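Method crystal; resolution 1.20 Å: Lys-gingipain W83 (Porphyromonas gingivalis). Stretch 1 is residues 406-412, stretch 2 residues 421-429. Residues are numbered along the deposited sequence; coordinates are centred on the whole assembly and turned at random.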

# COMPACT_ATOMS: atom_id res chain seq x y z
N GLY A 406 15.42 -17.91 -0.30
CA GLY A 406 15.16 -16.49 -0.05
C GLY A 406 16.11 -15.54 -0.72
O GLY A 406 16.09 -14.32 -0.46
N VAL A 407 16.95 -16.08 -1.64
CA VAL A 407 17.85 -15.25 -2.43
C VAL A 407 17.28 -15.16 -3.85
O VAL A 407 17.02 -16.20 -4.46
N LEU A 408 17.06 -13.95 -4.34
CA LEU A 408 16.51 -13.76 -5.67
C LEU A 408 17.61 -13.93 -6.70
O LEU A 408 18.63 -13.24 -6.63
N TYR A 409 17.33 -14.74 -7.75
CA TYR A 409 18.34 -14.97 -8.80
C TYR A 409 17.97 -14.27 -10.09
O TYR A 409 18.85 -13.91 -10.87
N GLY A 410 16.67 -14.07 -10.39
CA GLY A 410 16.33 -13.44 -11.65
C GLY A 410 14.86 -13.10 -11.72
O GLY A 410 14.05 -13.70 -11.02
N THR A 411 14.54 -12.14 -12.57
CA THR A 411 13.15 -11.70 -12.78
C THR A 411 12.89 -11.39 -14.23
O THR A 411 13.82 -11.03 -14.99
N GLY A 412 11.61 -11.41 -14.63
CA GLY A 412 11.21 -10.93 -15.93
C GLY A 412 9.73 -10.68 -15.95
O GLY A 412 8.98 -11.32 -15.22
N THR A 421 11.12 -13.17 -20.30
CA THR A 421 12.53 -13.51 -20.42
C THR A 421 13.11 -13.13 -19.05
O THR A 421 13.23 -11.95 -18.68
N VAL A 422 13.35 -14.15 -18.23
CA VAL A 422 13.82 -13.98 -16.87
C VAL A 422 15.33 -13.77 -16.89
O VAL A 422 16.09 -14.71 -17.23
N SER A 423 15.75 -12.58 -16.59
CA SER A 423 17.17 -12.18 -16.63
C SER A 423 17.81 -12.61 -15.33
O SER A 423 17.40 -12.17 -14.23
N MET A 424 18.84 -13.45 -15.43
CA MET A 424 19.48 -14.02 -14.25
C MET A 424 20.61 -13.16 -13.78
O MET A 424 21.72 -13.20 -14.32
N THR A 425 20.36 -12.33 -12.76
CA THR A 425 21.39 -11.49 -12.16
C THR A 425 22.35 -12.34 -11.33
O THR A 425 23.51 -11.96 -11.12
N LYS A 426 21.88 -13.50 -10.87
CA LYS A 426 22.68 -14.54 -10.25
C LYS A 426 22.40 -15.79 -11.05
O LYS A 426 21.26 -16.25 -11.10
N GLN A 427 23.43 -16.35 -11.72
CA GLN A 427 23.17 -17.54 -12.51
C GLN A 427 23.07 -18.77 -11.62
O GLN A 427 23.54 -18.78 -10.48
N ILE A 428 22.36 -19.80 -12.14
CA ILE A 428 22.24 -21.08 -11.43
C ILE A 428 23.49 -21.90 -11.71
O ILE A 428 23.78 -22.24 -12.86
N THR A 429 24.24 -22.17 -10.66
CA THR A 429 25.51 -22.93 -10.81
C THR A 429 25.53 -24.16 -9.93
O THR A 429 26.57 -24.87 -9.90

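The two strands run antiparallel, with Gly410 facing Met424 and Thr411 facing Ser423. The backbone frame comes from hydrogen bonds: Ser423 N to Thr411 O at 2.9 Å, a weak return from Thr411 N to Ser423 O at 3.3 Å, and a nearly straight one from Lys426 N to Tyr409 O at 3.1 Å. Thr425 N adds a weak bond to Tyr409 O at 2.9 Å.

Apolar packing centres on Tyr409, which has chi1 m and loses the largest area to the other stretch. The CA-to-CB bond of Lys426 points toward stretch 1. Its t, t, t, p chain lays the methylenes over one face of the tyrosine ring, with Lys426 CD 3.7 Å from the ring centroid in a CH-pi contact. Lys426 CD also lies 4.2 Å from Val407 CG1; Val407 is t and points toward stretch 2. Ile428 (m, t) packs by CG1 at 4.1 Å from Tyr409 CD2. Gln427 O sits near the ring edge, 3.9 Å from Tyr409 CD2.

Met424 is m, m, m. Its side chain folds back so that its CE reaches Tyr409 CB at 3.6 Å and its SD lies 4.0 Å from Gly410 CA. Val422 is t, and its CG1 is 3.5 Å from Gly410 C. Gly410 leaves space here: an ideal CB would clash with Met424 SD and Ser423 O. At Gly412 a CB would clash with Thr421 O.

Two waters bridge the stretches, one between two side-chain hydroxyls and one between a hydroxyl and a backbone oxygen. Thr411 and Ser423, both p, lie on the same sheet face. Water 2 joins them, 2.8 Å from Thr411 OG1 and 3.0 Å from Ser423 OG. Thr425 is also p. Water 1 donates to Leu408 O at 2.7 Å and hydrogen-bonds Thr425 OG1 at 2.7 Å, linking the two stretches.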

# COMPACT_ATOMS: atom_id res chain seq x y z
CB VAL A 407 19.28 -15.84 -2.46
CG1 VAL A 407 20.21 -15.04 -3.41
CG2 VAL A 407 19.87 -15.97 -1.05
CB LEU A 408 15.91 -12.36 -5.73
CG LEU A 408 15.28 -11.96 -7.04
CD1 LEU A 408 14.17 -12.94 -7.49
CD2 LEU A 408 14.70 -10.56 -6.93
CB TYR A 409 18.45 -16.50 -9.10
CG TYR A 409 19.23 -17.31 -8.08
CD1 TYR A 409 18.83 -17.38 -6.74
CD2 TYR A 409 20.30 -18.11 -8.49
CE1 TYR A 409 19.50 -18.20 -5.83
CE2 TYR A 409 20.94 -18.96 -7.59
CZ TYR A 409 20.55 -18.98 -6.27
OH TYR A 409 21.22 -19.77 -5.36
CB THR A 411 12.81 -10.44 -11.95
OG1 THR A 411 13.51 -9.30 -12.45
CG2 THR A 411 13.10 -10.59 -10.47
CB THR A 421 13.19 -12.78 -21.61
OG1 THR A 421 12.51 -13.18 -22.79
CG2 THR A 421 14.69 -13.13 -21.73
CB VAL A 422 13.44 -15.20 -16.00
CG1 VAL A 422 13.95 -15.02 -14.55
CG2 VAL A 422 11.93 -15.42 -16.00
CB SER A 423 17.29 -10.67 -16.84
OG SER A 423 16.62 -9.95 -15.81
CB MET A 424 19.97 -15.45 -14.55
CG MET A 424 18.87 -16.37 -15.02
SD MET A 424 17.53 -16.57 -13.81
CE MET A 424 18.41 -17.43 -12.55
CB THR A 425 20.75 -10.36 -11.37
OG1 THR A 425 19.81 -10.91 -10.44
CG2 THR A 425 20.08 -9.34 -12.31
CB LYS A 426 22.33 -14.73 -8.77
CG LYS A 426 23.19 -15.81 -8.10
CD LYS A 426 22.79 -15.97 -6.60
CE LYS A 426 23.49 -17.14 -5.93
NZ LYS A 426 24.96 -17.00 -5.96
CB GLN A 427 24.23 -17.73 -13.62
CG GLN A 427 24.21 -16.60 -14.64
CD GLN A 427 25.09 -16.89 -15.82
OE1 GLN A 427 25.70 -17.98 -15.93
NE2 GLN A 427 25.12 -15.96 -16.73
CB ILE A 428 20.96 -21.81 -11.87
CG1 ILE A 428 19.73 -20.98 -11.41
CG2 ILE A 428 20.89 -23.24 -11.32
CD1 ILE A 428 18.36 -21.57 -11.83
CB THR A 429 26.69 -22.06 -10.41
OG1 THR A 429 26.59 -21.82 -9.01
CG2 THR A 429 26.74 -20.76 -11.18
O HOH W 1 20.50 -11.83 -8.04
O HOH W 2 16.29 -9.43 -12.91